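Local coordinates for protein superoxide dismutase (Porphyromonas gingivalis, PDB 1UES) that converts superoxide radicals into oxygen and hydrogen peroxide with one manganese or iron ion bound in each subunit of a homodimer, at residues N75-Q80 / L153-V158; A88-L93 / D183-E188; D98-S103 / N131-I136; L126-N131 / G149-L154. The protein carries 1 engineered substitution. All blocks are in the same frame, centred on the assembly; numbering follows the deposited sequence.

In the fold
Contact 1 is buried near the centre of the chain. It joins helix 62-79 of the alpha-hairpin domain to strand 151-157 and reaches the manganese ion. Contacts 2, 3 and 4 lie within the C-terminal domain, away from the metal. Contact 2, partly buried, sets helix 184-190 against the start of helix 91-101, with a proline-tryptophan face and charged groups on the outer side. Contact 3, at the surface, uses the end of helix 91-101 and is mixed: Phe101 on Leu134 and Ile136, the Gln100 amide by the strand backbone. Contact 4, partly buried, is backbone pairing in the sheet that contacts 1 and 3 also reach. Contacts 1 and 4 share Leu153 and Leu154; Leu154 also packs on Trp184 of contact 2.

Contact 1 (N75-Q80 / L153-V158); sequences NLYFTQ and LLTFDV. Engineered in segment 153-158: Thr155 (natural residue Gly). With MN (manganese (II) ion), chain E.
The manganese site of the subunit is bordered here by Tyr77 of helix 62-79 and Asp157 of strand 151-157. Asp157 OD2 binds the manganese ion at 2.1 Å. His27, His74, His161 and water 2 complete the site. Asp157 CG, anti to the backbone N (chi1 -172°), is directed to the metal side, while CB lies over one face of the Tyr77 ring, a CH-pi contact of 4.0 Å to the ring centroid. The carboxylate and ring planes are perpendicular. Water 1 links Tyr77 OH (2.6 Å) to Asp157 O (2.8 Å). Asp157 OD1 accepts from Trp159 N and, weakly, from water 2; both help fix the carboxylate.

The contact joins the alpha-hairpin domain to the C-terminal domain of the iron/manganese superoxide dismutase fold. Just past the helix, the Gln80 amide grips Thr155 with two bonds. NE2 donates to Thr155 O at 2.7 Å, in the carbonyl plane. Thr155 N donates to Gln80 OE1 at 3.3 Å, and Arg190 also bonds this oxygen. Leu154 CD1 lies 3.7 Å from Gln80 CD, the side chains crossing at about a right angle. Thr155 is an engineered residue, glycine in the natural protein. Its CG2 lies 3.9 Å from Tyr77 CB, and its OG1 bonds to Val124 O.

Contact 2 (A88-L93 / D183-E188); sequences APKGKL and DWDIVE
Pro89 and Trp184 lie side by side and point the same way, with the proline ring over one face of the indole. Pro89 CB sits toward the rim of that face, 3.5 Å from Trp184 CE3. Pro89 CD stands almost straight above the five-membered ring, a CH-pi contact of 3.9 Å to its centroid. Leu93 approaches the same indole from another direction. It crosses Trp184 at about a right angle and brings CD2 to the ring edge, 3.9 Å from CZ3. The same methyl touches Val187 CG1 at 3.6 Å.

These groups join the loop before helix 91-101 and its first turn to helix 184-190 in the C-terminal domain. Asp183 is the N-cap of the second helix, where its OD2 accepts from Asp185 N at 2.9 Å. Phe104 of helix 104-116 meets Trp184 with its ring plane nearly perpendicular. Trp184 and Val187 also reach Leu154 of strand 151-157.

The more exposed side is polar. Glu188 is extended beyond CG and crosses Lys90 at about a right angle. Its OE2 takes the backbone N of Lys90 at 3.0 Å, from above the carboxylate plane. The Lys90 chain is bent at chi2 (99°) and at chi4. CD and CE run past the oxygen end of the Glu188 carboxylate, and NZ reaches Asp185 OD1 in a weak salt bridge of 3.4 Å. NZ also lies 4.3 Å from Glu188 OE2, near enough for attraction but beyond a salt bridge.

Contact 3 (D98-S103 / N131-I136); sequences DKQFGS and NGKLSI
The end of helix 91-101 packs here against strand 134-140, an edge strand of the three-stranded antiparallel sheet as it is built within this chain. Phe101 supplies the apolar contacts with Leu134 and Ile136. Its CG is anti to the carbonyl carbon (chi1 -70°), which sets it toward the strand. The far end of the ring reaches two strand residues. CE1 meets Ile136 CD1 at 3.7 Å, and CZ touches Ile136 CG1 at 3.8 Å. On the other side of the ring tip, CE2 lies 4.0 Å from Leu134 CB. Both strand side chains cross the phenylalanine at a slant. Phe107 of helix 104-116 meets the Phe101 ring, and Ile136 goes on to touch Phe111 and Ala114 of that helix.

Gln100 is extended beyond CG and crosses Leu134 at about a right angle. Its amide end lies by the backbone of Gly132, Lys133 and Leu134. Leu134 points toward the helix and also packs on Ala96 and Ile97, each one turn earlier in the helix than Gln100 and Phe101. Gly132 O is held by the hydroxyl of Tyr191.

The arrangement is that of a helix end laid against a sheet strand, as in the mixed alpha/beta C-terminal domain of iron/manganese superoxide dismutases.

Contact 4 (L126-N131 / G149-L154); sequences LASDAN and GLNPLL
Leu126 CG is anti to the backbone N (chi1 169°), whereas Leu153 CG is anti to its carbonyl carbon (chi1 -46°). These torsions turn the two side chains to meet at a slant, with Leu126 CG 4.1 Å from Leu153 CD1. Leu153 CD1 also reaches Ser128 CB at 4.0 Å. Leu154 comes to Leu126 from the neighbouring position, CB to CB.

Both leucines face Leu126 because the strand pair carries a classic beta bulge. Leu126 O takes two amides, Leu153 N at 2.9 Å and, weakly, Leu154 N at 3.4 Å. Leu126 N donates to Leu154 O. Leu153 takes the alpha-like backbone angle (psi -49°) usual for the first residue of a classic bulge. Strands 122-128 and 151-157 are antiparallel neighbours in the three-stranded sheet of the C-terminal domain, with 122-128 in the middle. Beyond the bulge Ala127 pairs with Pro152 without hydrogen bonds. Ser128 and Asn151 form a hydrogen-bonded pair, with Asn151 N to Ser128 O at 2.8 Å and Ser128 N to Asn151 O at 2.9 Å.

On the face of Leu126 and Ser128, Ser128 OG touches Asn151 CB at 3.3 Å. The amide ND2 of Asn151 bonds to Arg190 O. At the strand end, Leu150 CD2 packs on Asp129 CA at 3.7 Å. Asp129 OD1 accepts from Asn131 N in an Asx turn and also from Lys133 N.

Contact 1 (N75-Q80 / L153-V158)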
loop_
_atom_site.group_PDB
_atom_site.type_symbol
_atom_site.label_atom_id
_atom_site.label_comp_id
_atom_site.label_asym_id
_atom_site.label_seq_id
_atom_site.Cartn_x
_atom_site.Cartn_y
_atom_site.Cartn_z
ATOM N N ASN A 75 -13.031 -9.294 -6.800
ATOM C CA ASN A 75 -14.052 -9.937 -7.609
ATOM C C ASN A 75 -14.933 -8.915 -8.296
ATOM O O ASN A 75 -15.211 -9.051 -9.479
ATOM C CB ASN A 75 -14.884 -10.911 -6.774
ATOM C CG ASN A 75 -14.103 -12.169 -6.405
ATOM O OD1 ASN A 75 -12.989 -12.381 -6.894
ATOM N ND2 ASN A 75 -14.689 -13.016 -5.548
ATOM N N LEU A 76 -15.361 -7.887 -7.572
ATOM C CA LEU A 76 -16.171 -6.828 -8.150
ATOM C C LEU A 76 -15.340 -5.953 -9.098
ATOM O O LEU A 76 -15.795 -5.511 -10.151
ATOM C CB LEU A 76 -16.743 -5.971 -7.021
ATOM C CG LEU A 76 -17.743 -6.750 -6.141
ATOM C CD1 LEU A 76 -18.017 -5.983 -4.878
ATOM C CD2 LEU A 76 -19.050 -7.014 -6.919
ATOM N N TYR A 77 -14.105 -5.680 -8.713
ATOM C CA TYR A 77 -13.249 -4.844 -9.524
ATOM C C TYR A 77 -12.998 -5.450 -10.911
ATOM O O TYR A 77 -13.268 -4.833 -11.944
ATOM C CB TYR A 77 -11.933 -4.623 -8.740
ATOM C CG TYR A 77 -10.806 -3.964 -9.502
ATOM C CD1 TYR A 77 -10.718 -2.578 -9.589
ATOM C CD2 TYR A 77 -9.755 -4.734 -10.031
ATOM C CE1 TYR A 77 -9.605 -1.958 -10.173
ATOM C CE2 TYR A 77 -8.633 -4.123 -10.612
ATOM C CZ TYR A 77 -8.568 -2.732 -10.669
ATOM O OH TYR A 77 -7.419 -2.111 -11.107
ATOM N N PHE A 78 -12.541 -6.686 -10.971
ATOM C CA PHE A 78 -12.260 -7.229 -12.292
ATOM C C PHE A 78 -13.521 -7.430 -13.106
ATOM O O PHE A 78 -13.497 -7.286 -14.313
ATOM C CB PHE A 78 -11.511 -8.549 -12.206
ATOM C CG PHE A 78 -10.091 -8.397 -11.746
ATOM C CD1 PHE A 78 -9.686 -8.970 -10.544
ATOM C CD2 PHE A 78 -9.175 -7.657 -12.497
ATOM C CE1 PHE A 78 -8.399 -8.810 -10.089
ATOM C CE2 PHE A 78 -7.857 -7.491 -12.022
ATOM C CZ PHE A 78 -7.493 -8.071 -10.832
ATOM N N THR A 79 -14.625 -7.744 -12.465
ATOM C CA THR A 79 -15.812 -7.997 -13.278
ATOM C C THR A 79 -16.532 -6.769 -13.808
ATOM O O THR A 79 -17.449 -6.898 -14.624
ATOM C CB THR A 79 -16.819 -8.913 -12.552
ATOM O OG1 THR A 79 -17.178 -8.368 -11.279
ATOM C CG2 THR A 79 -16.224 -10.285 -12.397
ATOM N N GLN A 80 -16.101 -5.579 -13.414
ATOM C CA GLN A 80 -16.818 -4.400 -13.871
ATOM C C GLN A 80 -16.219 -3.769 -15.111
ATOM O O GLN A 80 -16.769 -2.794 -15.615
ATOM C CB GLN A 80 -16.886 -3.349 -12.760
ATOM C CG GLN A 80 -15.538 -2.669 -12.526
ATOM C CD GLN A 80 -15.343 -2.044 -11.152
ATOM O OE1 GLN A 80 -16.229 -2.020 -10.280
ATOM N NE2 GLN A 80 -14.146 -1.521 -10.947
ATOM N N LEU A 153 -21.031 -0.518 -5.809
ATOM C CA LEU A 153 -21.314 -0.390 -7.235
ATOM C C LEU A 153 -20.122 -0.340 -8.163
ATOM O O LEU A 153 -20.072 -1.047 -9.161
ATOM C CB LEU A 153 -22.167 0.848 -7.508
ATOM C CG LEU A 153 -23.361 1.060 -6.588
ATOM C CD1 LEU A 153 -24.079 2.328 -7.014
ATOM C CD2 LEU A 153 -24.307 -0.134 -6.700
ATOM N N LEU A 154 -19.160 0.517 -7.831
ATOM C CA LEU A 154 -17.992 0.681 -8.664
ATOM C C LEU A 154 -16.781 0.963 -7.777
ATOM O O LEU A 154 -16.864 1.759 -6.854
ATOM C CB LEU A 154 -18.209 1.868 -9.621
ATOM C CG LEU A 154 -16.960 2.420 -10.299
ATOM C CD1 LEU A 154 -16.531 1.434 -11.394
ATOM C CD2 LEU A 154 -17.235 3.840 -10.882
ATOM N N THR A 155 -15.669 0.281 -8.035
ATOM C CA THR A 155 -14.483 0.574 -7.226
ATOM C C THR A 155 -13.223 0.746 -8.031
ATOM O O THR A 155 -13.033 0.092 -9.056
ATOM C CB THR A 155 -14.217 -0.521 -6.134
ATOM O OG1 THR A 155 -13.185 -0.054 -5.253
ATOM C CG2 THR A 155 -13.770 -1.876 -6.764
ATOM N N PHE A 156 -12.348 1.648 -7.567
ATOM C CA PHE A 156 -11.043 1.821 -8.185
ATOM C C PHE A 156 -10.041 1.333 -7.092
ATOM O O PHE A 156 -10.110 1.759 -5.953
ATOM C CB PHE A 156 -10.740 3.283 -8.513
ATOM C CG PHE A 156 -11.486 3.829 -9.713
ATOM C CD1 PHE A 156 -12.325 3.015 -10.471
ATOM C CD2 PHE A 156 -11.334 5.167 -10.070
ATOM C CE1 PHE A 156 -13.021 3.520 -11.590
ATOM C CE2 PHE A 156 -12.018 5.691 -11.181
ATOM C CZ PHE A 156 -12.857 4.876 -11.938
ATOM N N ASP A 157 -9.175 0.395 -7.451
ATOM C CA ASP A 157 -8.171 -0.132 -6.531
ATOM C C ASP A 157 -7.004 0.850 -6.516
ATOM O O ASP A 157 -6.429 1.132 -7.588
ATOM C CB ASP A 157 -7.725 -1.471 -7.091
ATOM C CG ASP A 157 -6.826 -2.247 -6.163
ATOM O OD1 ASP A 157 -6.527 -1.759 -5.056
ATOM O OD2 ASP A 157 -6.448 -3.360 -6.615
ATOM N N VAL A 158 -6.650 1.379 -5.337
ATOM C CA VAL A 158 -5.515 2.286 -5.288
ATOM C C VAL A 158 -4.339 1.698 -4.551
ATOM O O VAL A 158 -3.416 2.410 -4.146
ATOM C CB VAL A 158 -5.877 3.735 -4.824
ATOM C CG1 VAL A 158 -6.928 4.316 -5.801
ATOM C CG2 VAL A 158 -6.415 3.740 -3.388
HETATM MN MN MN E . -5.551 -5.085 -5.913
HETATM O O HOH W 1 -7.177 0.273 -10.197
HETATM O O HOH W 2 -5.992 -4.288 -3.867
#

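Contact 2 (A88-L93 / D183-E188)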
loop_
_atom_site.group_PDB
_atom_site.type_symbol
_atom_site.label_atom_id
_atom_site.label_comp_id
_atom_site.label_asym_id
_atom_site.label_seq_id
_atom_site.Cartn_x
_atom_site.Cartn_y
_atom_site.Cartn_z
ATOM N N ALA A 88 -20.604 7.028 -20.790
ATOM C CA ALA A 88 -21.328 7.501 -19.618
ATOM C C ALA A 88 -22.441 6.580 -19.138
ATOM O O ALA A 88 -23.040 5.836 -19.920
ATOM C CB ALA A 88 -21.884 8.909 -19.894
ATOM N N PRO A 89 -22.714 6.599 -17.826
ATOM C CA PRO A 89 -23.773 5.755 -17.275
ATOM C C PRO A 89 -25.125 6.260 -17.766
ATOM O O PRO A 89 -25.274 7.423 -18.121
ATOM C CB PRO A 89 -23.632 5.926 -15.766
ATOM C CG PRO A 89 -22.956 7.248 -15.601
ATOM C CD PRO A 89 -22.025 7.374 -16.781
ATOM N N LYS A 90 -26.107 5.376 -17.769
ATOM C CA LYS A 90 -27.441 5.742 -18.201
ATOM C C LYS A 90 -28.465 5.106 -17.276
ATOM O O LYS A 90 -28.120 4.585 -16.212
ATOM C CB LYS A 90 -27.664 5.280 -19.637
ATOM C CG LYS A 90 -27.038 3.941 -19.938
ATOM C CD LYS A 90 -28.089 2.845 -19.849
ATOM C CE LYS A 90 -27.747 1.689 -20.764
ATOM N NZ LYS A 90 -26.491 1.924 -21.543
ATOM N N GLY A 91 -29.729 5.155 -17.677
ATOM C CA GLY A 91 -30.768 4.569 -16.851
ATOM C C GLY A 91 -30.895 5.237 -15.498
ATOM O O GLY A 91 -30.608 6.429 -15.337
ATOM N N LYS A 92 -31.307 4.462 -14.504
ATOM C CA LYS A 92 -31.484 5.008 -13.172
ATOM C C LYS A 92 -30.157 5.427 -12.551
ATOM O O LYS A 92 -30.087 6.426 -11.831
ATOM C CB LYS A 92 -32.170 3.995 -12.272
ATOM C CG LYS A 92 -31.530 2.645 -12.321
ATOM C CD LYS A 92 -32.504 1.586 -11.880
ATOM C CE LYS A 92 -32.232 1.185 -10.436
ATOM N NZ LYS A 92 -32.370 -0.295 -10.262
ATOM N N LEU A 93 -29.107 4.660 -12.804
ATOM C CA LEU A 93 -27.816 5.033 -12.237
ATOM C C LEU A 93 -27.359 6.355 -12.839
ATOM O O LEU A 93 -26.923 7.255 -12.119
ATOM C CB LEU A 93 -26.767 3.948 -12.496
ATOM C CG LEU A 93 -25.425 4.302 -11.844
ATOM C CD1 LEU A 93 -25.603 4.596 -10.366
ATOM C CD2 LEU A 93 -24.471 3.138 -12.054
ATOM N N ASP A 183 -17.551 -0.796 -17.583
ATOM C CA ASP A 183 -18.734 -1.224 -18.328
ATOM C C ASP A 183 -19.911 -0.757 -17.475
ATOM O O ASP A 183 -20.254 -1.384 -16.474
ATOM C CB ASP A 183 -18.764 -2.735 -18.481
ATOM C CG ASP A 183 -19.946 -3.204 -19.306
ATOM O OD1 ASP A 183 -19.896 -4.331 -19.834
ATOM O OD2 ASP A 183 -20.915 -2.430 -19.427
ATOM N N TRP A 184 -20.525 0.359 -17.852
ATOM C CA TRP A 184 -21.629 0.867 -17.054
ATOM C C TRP A 184 -22.847 -0.051 -17.007
ATOM O O TRP A 184 -23.656 0.063 -16.086
ATOM C CB TRP A 184 -22.017 2.275 -17.508
ATOM C CG TRP A 184 -20.968 3.275 -17.051
ATOM C CD1 TRP A 184 -19.967 3.809 -17.812
ATOM C CD2 TRP A 184 -20.760 3.750 -15.716
ATOM N NE1 TRP A 184 -19.140 4.585 -17.032
ATOM C CE2 TRP A 184 -19.601 4.569 -15.740
ATOM C CE3 TRP A 184 -21.436 3.564 -14.496
ATOM C CZ2 TRP A 184 -19.102 5.202 -14.594
ATOM C CZ3 TRP A 184 -20.934 4.194 -13.342
ATOM C CH2 TRP A 184 -19.772 5.007 -13.407
ATOM N N ASP A 185 -22.967 -0.966 -17.963
ATOM C CA ASP A 185 -24.089 -1.900 -17.948
ATOM C C ASP A 185 -23.962 -2.812 -16.743
ATOM O O ASP A 185 -24.961 -3.188 -16.130
ATOM C CB ASP A 185 -24.112 -2.731 -19.225
ATOM C CG ASP A 185 -24.427 -1.890 -20.441
ATOM O OD1 ASP A 185 -25.335 -1.033 -20.336
ATOM O OD2 ASP A 185 -23.757 -2.068 -21.484
ATOM N N ILE A 186 -22.723 -3.163 -16.398
ATOM C CA ILE A 186 -22.493 -4.016 -15.250
ATOM C C ILE A 186 -22.680 -3.221 -13.959
ATOM O O ILE A 186 -23.324 -3.680 -13.032
ATOM C CB ILE A 186 -21.090 -4.650 -15.312
ATOM C CG1 ILE A 186 -21.019 -5.539 -16.555
ATOM C CG2 ILE A 186 -20.774 -5.416 -14.018
ATOM C CD1 ILE A 186 -19.632 -5.853 -17.042
ATOM N N VAL A 187 -22.129 -2.015 -13.890
ATOM C CA VAL A 187 -22.295 -1.230 -12.680
ATOM C C VAL A 187 -23.775 -0.961 -12.447
ATOM O O VAL A 187 -24.274 -1.112 -11.334
ATOM C CB VAL A 187 -21.534 0.115 -12.773
ATOM C CG1 VAL A 187 -21.746 0.929 -11.496
ATOM C CG2 VAL A 187 -20.059 -0.143 -13.011
ATOM N N GLU A 188 -24.487 -0.586 -13.506
ATOM C CA GLU A 188 -25.912 -0.290 -13.377
ATOM C C GLU A 188 -26.662 -1.491 -12.830
ATOM O O GLU A 188 -27.581 -1.342 -12.030
ATOM C CB GLU A 188 -26.493 0.108 -14.726
ATOM C CG GLU A 188 -25.949 1.416 -15.265
ATOM C CD GLU A 188 -26.090 1.513 -16.769
ATOM O OE1 GLU A 188 -26.777 0.639 -17.366
ATOM O OE2 GLU A 188 -25.525 2.460 -17.360
#

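Contact 3 (D98-S103 / N131-I136)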
loop_
_atom_site.group_PDB
_atom_site.type_symbol
_atom_site.label_atom_id
_atom_site.label_comp_id
_atom_site.label_asym_id
_atom_site.label_seq_id
_atom_site.Cartn_x
_atom_site.Cartn_y
_atom_site.Cartn_z
ATOM N N ASP A 98 -26.434 12.082 -11.954
ATOM C CA ASP A 98 -26.696 13.457 -12.385
ATOM C C ASP A 98 -27.392 14.222 -11.265
ATOM O O ASP A 98 -26.975 15.323 -10.887
ATOM C CB ASP A 98 -27.600 13.469 -13.622
ATOM C CG ASP A 98 -26.823 13.466 -14.931
ATOM O OD1 ASP A 98 -27.479 13.529 -16.001
ATOM O OD2 ASP A 98 -25.564 13.412 -14.907
ATOM N N LYS A 99 -28.448 13.638 -10.717
ATOM C CA LYS A 99 -29.182 14.306 -9.650
ATOM C C LYS A 99 -28.344 14.505 -8.398
ATOM O O LYS A 99 -28.355 15.581 -7.801
ATOM C CB LYS A 99 -30.459 13.533 -9.284
ATOM C CG LYS A 99 -31.419 14.335 -8.377
ATOM C CD LYS A 99 -32.698 13.584 -8.006
ATOM C CE LYS A 99 -33.536 14.427 -7.040
ATOM N NZ LYS A 99 -34.288 13.621 -6.014
ATOM N N GLN A 100 -27.582 13.489 -8.011
ATOM C CA GLN A 100 -26.811 13.585 -6.776
ATOM C C GLN A 100 -25.430 14.226 -6.843
ATOM O O GLN A 100 -24.928 14.699 -5.817
ATOM C CB GLN A 100 -26.745 12.194 -6.120
ATOM C CG GLN A 100 -28.127 11.536 -6.017
ATOM C CD GLN A 100 -28.129 10.196 -5.300
ATOM O OE1 GLN A 100 -28.895 9.298 -5.649
ATOM N NE2 GLN A 100 -27.290 10.060 -4.298
ATOM N N PHE A 101 -24.812 14.265 -8.025
ATOM C CA PHE A 101 -23.488 14.871 -8.152
ATOM C C PHE A 101 -23.500 16.039 -9.138
ATOM O O PHE A 101 -22.501 16.752 -9.280
ATOM C CB PHE A 101 -22.439 13.842 -8.613
ATOM C CG PHE A 101 -22.103 12.803 -7.571
ATOM C CD1 PHE A 101 -21.164 13.071 -6.577
ATOM C CD2 PHE A 101 -22.736 11.561 -7.586
ATOM C CE1 PHE A 101 -20.860 12.113 -5.602
ATOM C CE2 PHE A 101 -22.437 10.594 -6.614
ATOM C CZ PHE A 101 -21.498 10.874 -5.622
ATOM N N GLY A 102 -24.630 16.227 -9.812
ATOM C CA GLY A 102 -24.751 17.299 -10.776
ATOM C C GLY A 102 -24.619 16.805 -12.199
ATOM O O GLY A 102 -25.517 17.005 -13.023
ATOM N N SER A 103 -23.509 16.127 -12.474
ATOM C CA SER A 103 -23.223 15.607 -13.797
ATOM C C SER A 103 -22.255 14.454 -13.670
ATOM O O SER A 103 -21.645 14.261 -12.622
ATOM C CB SER A 103 -22.564 16.679 -14.666
ATOM O OG SER A 103 -21.298 17.081 -14.146
ATOM N N ASN A 131 -32.178 3.096 -0.483
ATOM C CA ASN A 131 -33.039 4.050 -1.176
ATOM C C ASN A 131 -32.406 4.620 -2.437
ATOM O O ASN A 131 -32.955 5.546 -3.043
ATOM C CB ASN A 131 -33.431 5.207 -0.249
ATOM C CG ASN A 131 -33.897 4.733 1.109
ATOM O OD1 ASN A 131 -33.323 5.108 2.143
ATOM N ND2 ASN A 131 -34.937 3.896 1.123
ATOM N N GLY A 132 -31.254 4.080 -2.823
ATOM C CA GLY A 132 -30.576 4.552 -4.015
ATOM C C GLY A 132 -29.669 5.750 -3.794
ATOM O O GLY A 132 -29.118 6.273 -4.751
ATOM N N LYS A 133 -29.508 6.195 -2.555
ATOM C CA LYS A 133 -28.647 7.346 -2.305
ATOM C C LYS A 133 -27.215 6.889 -2.514
ATOM O O LYS A 133 -26.816 5.846 -1.992
ATOM C CB LYS A 133 -28.816 7.873 -0.885
ATOM C CG LYS A 133 -28.056 9.192 -0.675
ATOM C CD LYS A 133 -27.637 9.384 0.762
ATOM C CE LYS A 133 -27.751 10.856 1.176
ATOM N NZ LYS A 133 -28.598 11.604 0.208
ATOM N N LEU A 134 -26.459 7.677 -3.276
ATOM C CA LEU A 134 -25.086 7.348 -3.607
ATOM C C LEU A 134 -24.102 8.049 -2.702
ATOM O O LEU A 134 -24.346 9.169 -2.237
ATOM C CB LEU A 134 -24.779 7.752 -5.054
ATOM C CG LEU A 134 -25.672 7.197 -6.167
ATOM C CD1 LEU A 134 -25.382 7.942 -7.490
ATOM C CD2 LEU A 134 -25.397 5.683 -6.328
ATOM N N SER A 135 -22.975 7.390 -2.475
ATOM C CA SER A 135 -21.915 7.965 -1.668
ATOM C C SER A 135 -20.587 7.502 -2.203
ATOM O O SER A 135 -20.488 6.436 -2.807
ATOM C CB SER A 135 -22.026 7.529 -0.206
ATOM O OG SER A 135 -21.939 6.113 -0.060
ATOM N N ILE A 136 -19.566 8.318 -1.993
ATOM C CA ILE A 136 -18.222 7.933 -2.393
ATOM C C ILE A 136 -17.580 7.556 -1.065
ATOM O O ILE A 136 -17.559 8.353 -0.124
ATOM C CB ILE A 136 -17.474 9.091 -3.052
ATOM C CG1 ILE A 136 -18.192 9.467 -4.353
ATOM C CG2 ILE A 136 -16.003 8.711 -3.246
ATOM C CD1 ILE A 136 -17.508 10.484 -5.193
#

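Contact 4 (L126-N131 / G149-L154)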
loop_
_atom_site.group_PDB
_atom_site.type_symbol
_atom_site.label_atom_id
_atom_site.label_comp_id
_atom_site.label_asym_id
_atom_site.label_seq_id
_atom_site.Cartn_x
_atom_site.Cartn_y
_atom_site.Cartn_z
ATOM N N LEU A 126 -17.971 3.568 -5.023
ATOM C CA LEU A 126 -19.207 4.280 -5.279
ATOM C C LEU A 126 -20.171 3.255 -4.663
ATOM O O LEU A 126 -20.127 2.074 -4.999
ATOM C CB LEU A 126 -19.495 4.449 -6.759
ATOM C CG LEU A 126 -20.919 4.966 -7.018
ATOM C CD1 LEU A 126 -21.083 6.383 -6.446
ATOM C CD2 LEU A 126 -21.197 4.939 -8.492
ATOM N N ALA A 127 -20.985 3.692 -3.709
ATOM C CA ALA A 127 -21.910 2.780 -3.052
ATOM C C ALA A 127 -23.320 3.385 -2.970
ATOM O O ALA A 127 -23.495 4.591 -3.129
ATOM C CB ALA A 127 -21.399 2.455 -1.650
ATOM N N SER A 128 -24.334 2.544 -2.778
ATOM C CA SER A 128 -25.699 3.056 -2.642
ATOM C C SER A 128 -26.344 2.458 -1.385
ATOM O O SER A 128 -25.917 1.394 -0.905
ATOM C CB SER A 128 -26.555 2.697 -3.868
ATOM O OG SER A 128 -26.654 1.296 -4.059
ATOM N N ASP A 129 -27.329 3.152 -0.821
ATOM C CA ASP A 129 -28.038 2.601 0.322
ATOM C C ASP A 129 -29.311 1.973 -0.253
ATOM O O ASP A 129 -29.455 1.890 -1.477
ATOM C CB ASP A 129 -28.338 3.664 1.417
ATOM C CG ASP A 129 -29.331 4.749 0.980
ATOM O OD1 ASP A 129 -29.961 4.622 -0.081
ATOM O OD2 ASP A 129 -29.482 5.755 1.734
ATOM N N ALA A 130 -30.209 1.500 0.601
ATOM C CA ALA A 130 -31.429 0.844 0.115
ATOM C C ALA A 130 -32.369 1.788 -0.632
ATOM O O ALA A 130 -33.279 1.339 -1.336
ATOM C CB ALA A 130 -32.173 0.174 1.289
ATOM N N ASN A 131 -32.178 3.096 -0.483
ATOM C CA ASN A 131 -33.039 4.050 -1.176
ATOM C C ASN A 131 -32.406 4.620 -2.437
ATOM O O ASN A 131 -32.955 5.546 -3.043
ATOM C CB ASN A 131 -33.431 5.207 -0.249
ATOM C CG ASN A 131 -33.897 4.733 1.109
ATOM O OD1 ASN A 131 -33.323 5.108 2.143
ATOM N ND2 ASN A 131 -34.937 3.896 1.123
ATOM N N GLY A 149 -23.269 -2.103 5.443
ATOM C CA GLY A 149 -24.620 -2.356 4.974
ATOM C C GLY A 149 -24.934 -1.740 3.618
ATOM O O GLY A 149 -26.041 -1.877 3.107
ATOM N N LEU A 150 -23.947 -1.085 3.013
ATOM C CA LEU A 150 -24.120 -0.427 1.718
ATOM C C LEU A 150 -23.899 -1.364 0.537
ATOM O O LEU A 150 -23.260 -2.427 0.672
ATOM C CB LEU A 150 -23.159 0.753 1.605
ATOM C CG LEU A 150 -23.463 1.891 2.576
ATOM C CD1 LEU A 150 -22.396 2.961 2.506
ATOM C CD2 LEU A 150 -24.817 2.478 2.221
ATOM N N ASN A 151 -24.408 -0.944 -0.621
ATOM C CA ASN A 151 -24.306 -1.704 -1.852
ATOM C C ASN A 151 -23.108 -1.234 -2.662
ATOM O O ASN A 151 -23.091 -0.103 -3.116
ATOM C CB ASN A 151 -25.565 -1.484 -2.685
ATOM C CG ASN A 151 -25.660 -2.422 -3.828
ATOM O OD1 ASN A 151 -25.410 -3.618 -3.677
ATOM N ND2 ASN A 151 -26.036 -1.908 -4.993
ATOM N N PRO A 152 -22.115 -2.113 -2.898
ATOM C CA PRO A 152 -20.923 -1.724 -3.674
ATOM C C PRO A 152 -21.171 -1.686 -5.180
ATOM O O PRO A 152 -21.437 -2.727 -5.777
ATOM C CB PRO A 152 -19.894 -2.786 -3.286
ATOM C CG PRO A 152 -20.737 -4.021 -3.034
ATOM C CD PRO A 152 -22.057 -3.515 -2.451
ATOM N N LEU A 153 -21.031 -0.518 -5.809
ATOM C CA LEU A 153 -21.314 -0.390 -7.235
ATOM C C LEU A 153 -20.122 -0.340 -8.163
ATOM O O LEU A 153 -20.072 -1.047 -9.161
ATOM C CB LEU A 153 -22.167 0.848 -7.508
ATOM C CG LEU A 153 -23.361 1.060 -6.588
ATOM C CD1 LEU A 153 -24.079 2.328 -7.014
ATOM C CD2 LEU A 153 -24.307 -0.134 -6.700
ATOM N N LEU A 154 -19.160 0.517 -7.831
ATOM C CA LEU A 154 -17.992 0.681 -8.664
ATOM C C LEU A 154 -16.781 0.963 -7.777
ATOM O O LEU A 154 -16.864 1.759 -6.854
ATOM C CB LEU A 154 -18.209 1.868 -9.621
ATOM C CG LEU A 154 -16.960 2.420 -10.299
ATOM C CD1 LEU A 154 -16.531 1.434 -11.394
ATOM C CD2 LEU A 154 -17.235 3.840 -10.882
#